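Local coordinates for membrane protein (Acinetobacter baumannii AB307-0294, PDB 5DL5) that probably forms a substrate channel of the OprD porin family across the outer membrane, a likely route for the uptake of small molecules including antibiotics, at residues Q18-F24 with S63-I69; E145-L151 with K166-M172; E374-Q380 with I397-R403. All coordinates share one frame; numbering follows the deposited sequence.

Contact 1: Q18-F24 with S63-I69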
loop_
_atom_site.group_PDB
_atom_site.type_symbol
_atom_site.label_atom_id
_atom_site.label_comp_id
_atom_site.label_asym_id
_atom_site.label_seq_id
_atom_site.Cartn_x
_atom_site.Cartn_y
_atom_site.Cartn_z
ATOM N N GLN A 18 -18.971 21.589 -8.111
ATOM C CA GLN A 18 -19.697 22.374 -7.076
ATOM C C GLN A 18 -21.077 22.888 -7.456
ATOM O O GLN A 18 -21.988 22.856 -6.621
ATOM C CB GLN A 18 -18.848 23.441 -6.406
ATOM C CG GLN A 18 -19.617 24.215 -5.285
ATOM C CD GLN A 18 -20.226 23.387 -4.163
ATOM O OE1 GLN A 18 -19.761 22.323 -3.857
ATOM N NE2 GLN A 18 -21.221 23.965 -3.458
ATOM N N SER A 19 -21.279 23.228 -8.724
ATOM C CA SER A 19 -22.561 23.724 -9.168
ATOM C C SER A 19 -23.543 22.608 -9.200
ATOM O O SER A 19 -24.684 22.862 -9.219
ATOM C CB SER A 19 -22.511 24.420 -10.516
ATOM O OG SER A 19 -21.967 23.516 -11.448
ATOM N N GLU A 20 -23.112 21.380 -9.228
ATOM C CA GLU A 20 -24.074 20.273 -9.169
ATOM C C GLU A 20 -24.353 19.797 -7.753
ATOM O O GLU A 20 -25.023 18.801 -7.600
ATOM C CB GLU A 20 -23.589 19.046 -10.048
ATOM C CG GLU A 20 -23.587 19.354 -11.532
ATOM C CD GLU A 20 -24.906 19.980 -11.946
ATOM O OE1 GLU A 20 -25.958 19.366 -11.633
ATOM O OE2 GLU A 20 -24.928 21.127 -12.489
ATOM N N ALA A 21 -23.816 20.433 -6.721
ATOM C CA ALA A 21 -24.041 19.971 -5.331
ATOM C C ALA A 21 -25.562 19.855 -5.079
ATOM O O ALA A 21 -26.297 20.723 -5.482
ATOM C CB ALA A 21 -23.487 21.000 -4.347
ATOM N N LYS A 22 -26.022 18.793 -4.430
ATOM C CA LYS A 22 -27.481 18.695 -4.031
ATOM C C LYS A 22 -27.725 19.091 -2.587
ATOM O O LYS A 22 -28.793 19.486 -2.262
ATOM C CB LYS A 22 -27.968 17.270 -4.103
ATOM C CG LYS A 22 -28.283 16.713 -5.480
ATOM C CD LYS A 22 -29.283 15.542 -5.286
ATOM C CE LYS A 22 -29.076 14.377 -6.233
ATOM N NZ LYS A 22 -29.954 14.555 -7.413
ATOM N N GLY A 23 -26.762 18.853 -1.709
ATOM C CA GLY A 23 -26.884 19.201 -0.316
ATOM C C GLY A 23 -26.135 18.292 0.595
ATOM O O GLY A 23 -25.736 17.139 0.201
ATOM N N PHE A 24 -25.850 18.859 1.772
ATOM C CA PHE A 24 -25.111 18.154 2.827
ATOM C C PHE A 24 -25.663 16.711 3.080
ATOM O O PHE A 24 -24.896 15.725 3.148
ATOM C CB PHE A 24 -25.235 18.927 4.121
ATOM C CG PHE A 24 -24.354 18.411 5.227
ATOM C CD1 PHE A 24 -23.074 18.840 5.359
ATOM C CD2 PHE A 24 -24.868 17.605 6.190
ATOM C CE1 PHE A 24 -22.318 18.473 6.433
ATOM C CE2 PHE A 24 -24.104 17.184 7.239
ATOM C CZ PHE A 24 -22.843 17.606 7.372
ATOM N N SER A 63 -20.338 13.428 4.164
ATOM C CA SER A 63 -21.456 14.281 3.895
ATOM C C SER A 63 -21.430 14.670 2.428
ATOM O O SER A 63 -20.422 14.530 1.807
ATOM C CB SER A 63 -21.464 15.561 4.725
ATOM O OG SER A 63 -20.480 16.490 4.380
ATOM N N GLY A 64 -22.533 15.141 1.904
ATOM C CA GLY A 64 -22.407 15.869 0.709
ATOM C C GLY A 64 -21.863 17.303 0.949
ATOM O O GLY A 64 -21.522 17.661 2.074
ATOM N N PHE A 65 -21.916 18.151 -0.077
ATOM C CA PHE A 65 -21.461 19.540 0.059
ATOM C C PHE A 65 -22.698 20.415 0.074
ATOM O O PHE A 65 -23.679 20.251 -0.699
ATOM C CB PHE A 65 -20.435 20.013 -1.034
ATOM C CG PHE A 65 -19.071 19.391 -0.949
ATOM C CD1 PHE A 65 -18.846 18.169 -1.565
ATOM C CD2 PHE A 65 -17.994 20.021 -0.282
ATOM C CE1 PHE A 65 -17.595 17.603 -1.551
ATOM C CE2 PHE A 65 -16.701 19.435 -0.293
ATOM C CZ PHE A 65 -16.529 18.171 -0.873
ATOM N N THR A 66 -22.648 21.426 0.903
ATOM C CA THR A 66 -23.727 22.401 0.829
ATOM C C THR A 66 -23.683 23.125 -0.554
ATOM O O THR A 66 -22.621 23.286 -1.107
ATOM C CB THR A 66 -23.627 23.478 1.930
ATOM O OG1 THR A 66 -22.316 24.090 1.928
ATOM C CG2 THR A 66 -23.909 22.886 3.293
ATOM N N PRO A 67 -24.825 23.547 -1.065
ATOM C CA PRO A 67 -24.942 24.272 -2.321
ATOM C C PRO A 67 -24.414 25.755 -2.234
ATOM O O PRO A 67 -24.400 26.310 -1.148
ATOM C CB PRO A 67 -26.438 24.186 -2.651
ATOM C CG PRO A 67 -27.125 23.968 -1.330
ATOM C CD PRO A 67 -26.140 23.316 -0.405
ATOM N N GLY A 68 -23.949 26.326 -3.359
ATOM C CA GLY A 68 -23.460 27.705 -3.384
ATOM C C GLY A 68 -22.160 27.756 -4.085
ATOM O O GLY A 68 -21.638 26.704 -4.559
ATOM N N ILE A 69 -21.584 28.955 -4.143
ATOM C CA ILE A 69 -20.315 29.150 -4.885
ATOM C C ILE A 69 -19.145 28.409 -4.288
ATOM O O ILE A 69 -18.237 27.909 -4.984
ATOM C CB ILE A 69 -20.029 30.682 -5.052
ATOM C CG1 ILE A 69 -18.840 30.945 -6.011
ATOM C CG2 ILE A 69 -19.766 31.369 -3.709
ATOM C CD1 ILE A 69 -19.123 30.794 -7.496
HETATM O O HOH W 1 -23.927 24.624 -5.658
#

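Contact 2: E145-L151 with K166-M172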
loop_
_atom_site.group_PDB
_atom_site.type_symbol
_atom_site.label_atom_id
_atom_site.label_comp_id
_atom_site.label_asym_id
_atom_site.label_seq_id
_atom_site.Cartn_x
_atom_site.Cartn_y
_atom_site.Cartn_z
ATOM N N GLU A 145 -4.387 2.749 7.429
ATOM C CA GLU A 145 -3.496 3.755 7.932
ATOM C C GLU A 145 -4.081 5.154 7.691
ATOM O O GLU A 145 -4.686 5.382 6.624
ATOM C CB GLU A 145 -2.130 3.580 7.226
ATOM C CG GLU A 145 -1.084 4.646 7.553
ATOM C CD GLU A 145 0.222 4.443 6.803
ATOM O OE1 GLU A 145 0.255 3.567 5.889
ATOM O OE2 GLU A 145 1.221 5.054 7.293
ATOM N N TYR A 146 -3.994 6.031 8.707
ATOM C CA TYR A 146 -4.560 7.387 8.615
ATOM C C TYR A 146 -3.544 8.437 8.613
ATOM O O TYR A 146 -2.614 8.425 9.412
ATOM C CB TYR A 146 -5.601 7.734 9.767
ATOM C CG TYR A 146 -6.819 6.781 9.803
ATOM C CD1 TYR A 146 -7.626 6.649 8.723
ATOM C CD2 TYR A 146 -7.114 5.969 10.905
ATOM C CE1 TYR A 146 -8.706 5.811 8.704
ATOM C CE2 TYR A 146 -8.247 5.117 10.930
ATOM C CZ TYR A 146 -9.008 5.020 9.800
ATOM O OH TYR A 146 -10.152 4.244 9.656
ATOM N N PHE A 147 -3.743 9.438 7.772
ATOM C CA PHE A 147 -2.891 10.646 7.834
ATOM C C PHE A 147 -3.727 11.873 8.268
ATOM O O PHE A 147 -4.868 11.906 7.961
ATOM C CB PHE A 147 -2.270 10.861 6.479
ATOM C CG PHE A 147 -1.124 9.917 6.172
ATOM C CD1 PHE A 147 0.203 10.216 6.592
ATOM C CD2 PHE A 147 -1.360 8.763 5.481
ATOM C CE1 PHE A 147 1.254 9.404 6.216
ATOM C CE2 PHE A 147 -0.304 7.920 5.159
ATOM C CZ PHE A 147 0.985 8.218 5.547
ATOM N N THR A 148 -3.133 12.818 8.982
ATOM C CA THR A 148 -3.780 14.034 9.345
ATOM C C THR A 148 -3.071 15.215 8.713
ATOM O O THR A 148 -1.904 15.398 8.881
ATOM C CB THR A 148 -3.836 14.213 10.868
ATOM O OG1 THR A 148 -4.367 13.026 11.458
ATOM C CG2 THR A 148 -4.721 15.473 11.348
ATOM N N GLY A 149 -3.857 16.038 8.025
ATOM C CA GLY A 149 -3.346 17.274 7.415
ATOM C C GLY A 149 -4.313 17.721 6.378
ATOM O O GLY A 149 -5.501 17.466 6.564
ATOM N N THR A 150 -3.816 18.382 5.315
ATOM C CA THR A 150 -4.624 19.069 4.351
ATOM C C THR A 150 -4.297 18.589 2.945
ATOM O O THR A 150 -3.118 18.508 2.634
ATOM C CB THR A 150 -4.316 20.606 4.360
ATOM O OG1 THR A 150 -4.597 21.062 5.628
ATOM C CG2 THR A 150 -5.347 21.472 3.409
ATOM N N LEU A 151 -5.302 18.235 2.158
ATOM C CA LEU A 151 -5.116 17.811 0.798
ATOM C C LEU A 151 -6.005 18.566 -0.088
ATOM O O LEU A 151 -7.249 18.611 0.082
ATOM C CB LEU A 151 -5.444 16.337 0.617
ATOM C CG LEU A 151 -5.221 15.712 -0.764
ATOM C CD1 LEU A 151 -3.750 15.665 -1.069
ATOM C CD2 LEU A 151 -5.813 14.276 -0.947
ATOM N N LYS A 166 -0.219 18.716 2.664
ATOM C CA LYS A 166 0.701 18.783 3.759
ATOM C C LYS A 166 0.169 17.945 4.929
ATOM O O LYS A 166 -0.922 18.193 5.390
ATOM C CB LYS A 166 0.843 20.189 4.256
ATOM C CG LYS A 166 1.807 20.158 5.447
ATOM C CD LYS A 166 2.357 21.505 5.866
ATOM C CE LYS A 166 1.315 22.292 6.524
ATOM N NZ LYS A 166 2.016 23.510 6.991
ATOM N N PHE A 167 0.952 17.014 5.433
ATOM C CA PHE A 167 0.540 16.088 6.547
ATOM C C PHE A 167 1.456 16.173 7.679
ATOM O O PHE A 167 2.693 16.248 7.481
ATOM C CB PHE A 167 0.460 14.678 5.941
ATOM C CG PHE A 167 -0.619 14.606 4.907
ATOM C CD1 PHE A 167 -1.974 14.508 5.322
ATOM C CD2 PHE A 167 -0.329 14.834 3.564
ATOM C CE1 PHE A 167 -3.003 14.558 4.416
ATOM C CE2 PHE A 167 -1.387 14.885 2.635
ATOM C CZ PHE A 167 -2.710 14.758 3.076
ATOM N N THR A 168 0.897 16.190 8.896
ATOM C CA THR A 168 1.716 16.239 10.086
ATOM C C THR A 168 1.491 15.066 11.054
ATOM O O THR A 168 2.129 15.030 12.091
ATOM C CB THR A 168 1.441 17.550 10.971
ATOM O OG1 THR A 168 0.043 17.591 11.144
ATOM C CG2 THR A 168 1.957 18.810 10.204
ATOM N N LYS A 169 0.597 14.149 10.748
ATOM C CA LYS A 169 0.484 12.964 11.602
ATOM C C LYS A 169 0.308 11.767 10.708
ATOM O O LYS A 169 -0.334 11.879 9.650
ATOM C CB LYS A 169 -0.732 13.018 12.560
ATOM C CG LYS A 169 -0.614 14.223 13.622
ATOM C CD LYS A 169 -1.790 14.022 14.628
ATOM C CE LYS A 169 -1.740 15.069 15.726
ATOM N NZ LYS A 169 -2.837 14.544 16.638
ATOM N N ASP A 170 0.814 10.644 11.185
ATOM C CA ASP A 170 0.650 9.357 10.473
ATOM C C ASP A 170 0.325 8.319 11.504
ATOM O O ASP A 170 1.038 8.185 12.443
ATOM C CB ASP A 170 1.953 9.065 9.741
ATOM C CG ASP A 170 1.990 7.631 9.111
ATOM O OD1 ASP A 170 0.948 7.036 8.888
ATOM O OD2 ASP A 170 3.089 7.125 8.907
ATOM N N GLN A 171 -0.823 7.682 11.364
ATOM C CA GLN A 171 -1.259 6.668 12.351
ATOM C C GLN A 171 -1.401 5.288 11.633
ATOM O O GLN A 171 -2.372 5.054 10.912
ATOM C CB GLN A 171 -2.643 7.054 12.974
ATOM C CG GLN A 171 -3.031 6.027 14.093
ATOM C CD GLN A 171 -4.329 6.367 14.907
ATOM O OE1 GLN A 171 -5.137 7.103 14.496
ATOM N NE2 GLN A 171 -4.503 5.754 15.975
ATOM N N MET A 172 -0.407 4.427 11.837
ATOM C CA MET A 172 -0.376 3.156 11.138
ATOM C C MET A 172 -1.404 2.193 11.760
ATOM O O MET A 172 -1.943 2.429 12.868
ATOM C CB MET A 172 1.020 2.508 11.202
ATOM C CG MET A 172 1.630 2.357 9.820
ATOM S SD MET A 172 0.680 1.254 8.768
ATOM C CE MET A 172 1.120 -0.339 9.508
#

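Contact 3: E374-Q380 with I397-R403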
loop_
_atom_site.group_PDB
_atom_site.type_symbol
_atom_site.label_atom_id
_atom_site.label_comp_id
_atom_site.label_asym_id
_atom_site.label_seq_id
_atom_site.Cartn_x
_atom_site.Cartn_y
_atom_site.Cartn_z
ATOM N N GLU A 374 16.638 -14.197 -3.422
ATOM C CA GLU A 374 15.413 -14.611 -2.804
ATOM C C GLU A 374 14.432 -15.052 -3.892
ATOM O O GLU A 374 14.564 -14.649 -5.064
ATOM C CB GLU A 374 14.787 -13.441 -2.041
ATOM C CG GLU A 374 14.411 -12.246 -2.891
ATOM C CD GLU A 374 13.829 -11.045 -2.053
ATOM O OE1 GLU A 374 13.948 -9.868 -2.454
ATOM O OE2 GLU A 374 13.200 -11.265 -0.962
ATOM N N ARG A 375 13.506 -15.917 -3.503
ATOM C CA ARG A 375 12.405 -16.206 -4.352
ATOM C C ARG A 375 11.112 -16.474 -3.604
ATOM O O ARG A 375 11.127 -17.005 -2.499
ATOM C CB ARG A 375 12.730 -17.493 -5.167
ATOM C CG ARG A 375 12.683 -18.738 -4.384
ATOM C CD ARG A 375 13.078 -19.914 -5.282
ATOM N NE ARG A 375 12.944 -21.095 -4.499
ATOM C CZ ARG A 375 13.918 -21.689 -3.829
ATOM N NH1 ARG A 375 15.180 -21.234 -3.901
ATOM N NH2 ARG A 375 13.610 -22.749 -3.076
ATOM N N GLU A 376 10.035 -16.253 -4.344
ATOM C CA GLU A 376 8.730 -16.364 -3.826
ATOM C C GLU A 376 7.779 -16.978 -4.819
ATOM O O GLU A 376 7.687 -16.517 -5.962
ATOM C CB GLU A 376 8.180 -14.952 -3.423
ATOM C CG GLU A 376 6.943 -15.061 -2.547
ATOM C CD GLU A 376 6.449 -13.716 -1.975
ATOM O OE1 GLU A 376 5.242 -13.689 -1.586
ATOM O OE2 GLU A 376 7.213 -12.687 -1.884
ATOM N N PHE A 377 7.115 -18.010 -4.373
ATOM C CA PHE A 377 5.962 -18.652 -5.050
ATOM C C PHE A 377 4.620 -18.258 -4.342
ATOM O O PHE A 377 4.405 -18.529 -3.136
ATOM C CB PHE A 377 6.087 -20.191 -5.100
ATOM C CG PHE A 377 4.989 -20.872 -5.938
ATOM C CD1 PHE A 377 4.593 -20.363 -7.203
ATOM C CD2 PHE A 377 4.309 -22.061 -5.470
ATOM C CE1 PHE A 377 3.582 -20.999 -7.953
ATOM C CE2 PHE A 377 3.325 -22.704 -6.245
ATOM C CZ PHE A 377 2.966 -22.193 -7.466
ATOM N N PHE A 378 3.770 -17.565 -5.081
ATOM C CA PHE A 378 2.540 -16.969 -4.506
ATOM C C PHE A 378 1.294 -17.597 -5.157
ATOM O O PHE A 378 1.271 -17.801 -6.431
ATOM C CB PHE A 378 2.612 -15.463 -4.851
ATOM C CG PHE A 378 1.308 -14.709 -4.543
ATOM C CD1 PHE A 378 1.056 -14.274 -3.233
ATOM C CD2 PHE A 378 0.367 -14.453 -5.522
ATOM C CE1 PHE A 378 -0.137 -13.562 -2.949
ATOM C CE2 PHE A 378 -0.857 -13.834 -5.217
ATOM C CZ PHE A 378 -1.081 -13.344 -3.959
ATOM N N ASN A 379 0.259 -17.899 -4.362
ATOM C CA ASN A 379 -1.032 -18.258 -4.892
ATOM C C ASN A 379 -2.106 -17.513 -4.125
ATOM O O ASN A 379 -2.015 -17.383 -2.882
ATOM C CB ASN A 379 -1.287 -19.733 -4.813
ATOM C CG ASN A 379 -0.475 -20.496 -5.832
ATOM O OD1 ASN A 379 -0.913 -20.690 -6.948
ATOM N ND2 ASN A 379 0.771 -20.875 -5.455
ATOM N N GLN A 380 -3.080 -17.012 -4.860
ATOM C CA GLN A 380 -4.251 -16.460 -4.239
ATOM C C GLN A 380 -5.483 -16.926 -4.951
ATOM O O GLN A 380 -5.556 -16.901 -6.146
ATOM C CB GLN A 380 -4.206 -14.905 -4.211
ATOM C CG GLN A 380 -5.491 -14.332 -3.629
ATOM C CD GLN A 380 -5.342 -12.841 -3.340
ATOM O OE1 GLN A 380 -4.674 -12.422 -2.405
ATOM N NE2 GLN A 380 -5.934 -12.049 -4.172
ATOM N N ILE A 397 -7.902 -16.024 0.007
ATOM C CA ILE A 397 -7.054 -16.982 0.663
ATOM C C ILE A 397 -5.749 -16.923 -0.140
ATOM O O ILE A 397 -5.765 -17.094 -1.335
ATOM C CB ILE A 397 -7.533 -18.433 0.619
ATOM C CG1 ILE A 397 -8.757 -18.661 1.442
ATOM C CG2 ILE A 397 -6.453 -19.342 1.188
ATOM C CD1 ILE A 397 -9.952 -17.909 0.918
ATOM N N ARG A 398 -4.641 -16.682 0.517
ATOM C CA ARG A 398 -3.414 -16.524 -0.173
ATOM C C ARG A 398 -2.271 -17.157 0.591
ATOM O O ARG A 398 -2.262 -17.210 1.835
ATOM C CB ARG A 398 -3.145 -15.071 -0.538
ATOM C CG ARG A 398 -2.783 -14.134 0.522
ATOM C CD ARG A 398 -2.463 -12.708 0.051
ATOM N NE ARG A 398 -1.036 -12.411 0.151
ATOM C CZ ARG A 398 -0.503 -11.220 -0.158
ATOM N NH1 ARG A 398 -1.271 -10.224 -0.578
ATOM N NH2 ARG A 398 0.797 -11.067 -0.176
ATOM N N ASN A 399 -1.335 -17.700 -0.170
ATOM C CA ASN A 399 -0.143 -18.336 0.385
ATOM C C ASN A 399 1.134 -17.958 -0.394
ATOM O O ASN A 399 1.112 -17.836 -1.657
ATOM C CB ASN A 399 -0.330 -19.829 0.331
ATOM C CG ASN A 399 0.946 -20.596 0.729
ATOM O OD1 ASN A 399 1.675 -21.165 -0.121
ATOM N ND2 ASN A 399 1.222 -20.616 2.000
ATOM N N SER A 400 2.213 -17.742 0.373
ATOM C CA SER A 400 3.552 -17.500 -0.130
ATOM C C SER A 400 4.515 -18.497 0.429
ATOM O O SER A 400 4.622 -18.683 1.686
ATOM C CB SER A 400 4.021 -16.113 0.202
ATOM O OG SER A 400 3.336 -15.269 -0.640
ATOM N N TYR A 401 5.214 -19.158 -0.480
ATOM C CA TYR A 401 6.340 -20.004 -0.077
ATOM C C TYR A 401 7.625 -19.186 -0.457
ATOM O O TYR A 401 7.833 -18.874 -1.645
ATOM C CB TYR A 401 6.209 -21.452 -0.669
ATOM C CG TYR A 401 7.480 -22.352 -0.583
ATOM C CD1 TYR A 401 8.402 -22.320 -1.622
ATOM C CD2 TYR A 401 7.708 -23.276 0.441
ATOM C CE1 TYR A 401 9.562 -23.064 -1.642
ATOM C CE2 TYR A 401 8.880 -24.083 0.416
ATOM C CZ TYR A 401 9.824 -23.927 -0.635
ATOM O OH TYR A 401 11.027 -24.644 -0.822
ATOM N N TYR A 402 8.385 -18.743 0.564
ATOM C CA TYR A 402 9.419 -17.806 0.369
ATOM C C TYR A 402 10.740 -18.350 0.864
ATOM O O TYR A 402 10.796 -18.903 1.970
ATOM C CB TYR A 402 9.086 -16.500 1.054
ATOM C CG TYR A 402 10.216 -15.504 1.085
ATOM C CD1 TYR A 402 10.425 -14.639 0.003
ATOM C CD2 TYR A 402 11.085 -15.437 2.163
ATOM C CE1 TYR A 402 11.439 -13.714 -0.002
ATOM C CE2 TYR A 402 12.176 -14.566 2.161
ATOM C CZ TYR A 402 12.325 -13.672 1.077
ATOM O OH TYR A 402 13.334 -12.779 1.023
ATOM N N ARG A 403 11.801 -18.220 0.027
ATOM C CA ARG A 403 13.100 -18.675 0.411
ATOM C C ARG A 403 14.176 -17.658 0.035
ATOM O O ARG A 403 14.068 -17.047 -0.976
ATOM C CB ARG A 403 13.454 -20.038 -0.260
ATOM C CG ARG A 403 12.628 -21.258 0.201
ATOM C CD ARG A 403 12.739 -21.598 1.671
ATOM N NE ARG A 403 11.816 -22.687 2.099
ATOM C CZ ARG A 403 10.539 -22.551 2.471
ATOM N NH1 ARG A 403 9.929 -21.378 2.475
ATOM N NH2 ARG A 403 9.847 -23.619 2.871
HETATM O O HOH W 2 -4.035 -10.131 -1.283
#

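Contact 1: Q18-F24 with S63-I69
The ring of Phe24 lies over the side chain of Ser63: Ser63 CB sits 3.6 Å from the centroid of the Phe24 ring, only 17° off the ring normal, a CH-pi contact displaced toward the rim at CE1 and CZ. The two residues belong to non-regular chain at the edge of a beta-barrel, where the N-terminal segment 18-24, ahead of strand 29-43, runs across the turn 63-69 that links strands 50-62 and 70-83. Beside the ring the backbones meet directly: Gly64 N gives its proton to Phe24 O at 2.7 Å. Gly64 CA lies against Gly23 O, and its lack of a side chain leaves room for the two backbones to pass this closely. Further along, Ala21 points its CB into the turn, 3.7 Å from Phe65 O.

At the far end Gln18 closes the contact. Its chain, with CG opposite the backbone N (chi1 -178°) and a bend at chi2, carries the amide back over the turn. NE2 then spends both protons on it, bonding Thr66 O at 2.8 Å and Gly68 O at 3.0 Å; both acceptors lie close to the amide plane. OE1 accepts from Arg117 of strand 106-118, so the amide is held at both ends and its rotation is fixed. Thr66 OG1 turns instead to Phe72 N, at the start of strand 70-83. Gln18 O, which also accepts Ala21 N in the type I beta turn Gln18-Ala21, is bridged by one water, which donates to it at 2.8 Å and accepts from Gly68 N at 2.9 Å.

Contact 2: E145-L151 with K166-M172
Glu145 reaches along the end of strand 166-171 with its chain fully extended, CG opposite the backbone N (chi1 175°). Its CB is near both Met172 SD and Gln171 O, and its CG comes within 3.4 Å of Asp170 OD1. The carboxylate then divides its oxygens: OE1 is 3.7 Å from Met172 SD and accepts from the backbone N of Asn138 and of Phe313, while OE2 approaches Asp170 OD1 to 2.6 Å. Two acid oxygens so near, their carboxylate planes nearly coplanar, suggest that one group holds a proton and that their pKa values are shifted. Both acids are buried.

Asp170 runs beside Phe147, the carboxylate almost parallel to the ring, and its OD1 stands 3.5 Å above one face of the Phe147 ring, toward the rim. Phe147 CB also touches Phe167 CD1 at 3.8 Å. The Phe167 ring reaches past Gly149, whose lack of a side chain avoids a clash with Lys166 O, to place CZ 4.0 Å from Leu151 CB; Leu135 also packs on both phenylalanines. On the sheet face opposite Phe147 and Asp170, the CB atoms of Thr148 and Lys169 meet side by side.

Paired amides join Tyr146 with Gln171 and Thr150 with Lys166. Between them Thr148 O takes a bond from Thr168 N at 2.9 Å and a weak one from Lys169 N, so two residues oppose one and the register slips. This is a classic beta bulge, set where the chain turns a corner at Gly149 in an antiparallel part of the porin barrel.

Contact 3: E374-Q380 with I397-R403
Two first torsions bring Tyr402 and Glu374 together: the tyrosine has CG opposite its backbone N (chi1 171°), laying the ring back across the neighbouring strand, and Glu374 has CG between N and the carbonyl carbon (chi1 62°). Tyr402 OH then donates to Glu374 OE2 at 2.5 Å, a short bond that arrives on the anti side of the carboxylate, with OE2 in the plane of the tyrosine ring at its edge. Ser324 OG is a second partner of OE2. Two residues along each strand, Ser400 OG donates to Glu376 OE1 at 2.7 Å, again on the anti side; Met323 and Ser324 offer backbone N-H groups to the two oxygens of Glu376, tying this strand pair to a loop.

The pair is an antiparallel hairpin of the porin beta-barrel, strand 371-384 against 394-404, and within 374-380 and 397-403 the hydrogen-bonded pairs are Arg375 with Arg403, Phe377 with Tyr401 and Asn379 with Asn399. The face bearing Glu376, Phe378, Ser400 and Tyr402 is buried against the 322-326 loop and probably looks into the barrel; Phe377 and Tyr401, on the other face, lie on the surface, presumably toward lipid.

Phe378 presents its edge to Arg398: CE1 is 3.4 Å from Arg398 NE and sits over a face of the guanidinium, the two planes nearly perpendicular (88°). Ser400 OG lies at the same ring's edge, 3.6 Å from Phe378 CD1. Arg398 is bent at chi3, and its CD comes 3.3 Å from Gln380 OE1. A water in the guanidinium plane donates to Gln380 OE1 at 2.6 Å and accepts from Arg398 NH1 at 2.9 Å.

Overall arrangement
The three contacts follow one another along the chain without overlap and sit at different places round the antiparallel barrel wall. Contact 1 joins the N-terminal segment to the turn between strands 50-62 and 70-83, its centre about 32 Å from that of the chain. Contact 2, centred about 26 Å from contact 1, pairs strands 146-148 and 150-157 with 160-171. Contact 3 lies in the hairpin of strands 371-384 and 394-404, centred about 32 Å from contact 2 and 47 Å from contact 1, on the opposite side of the chain's centre from both. Contact 1 thus ties the N-terminal segment to the rim, while contacts 2 and 3 join neighbouring strands on opposite sides of the probable channel.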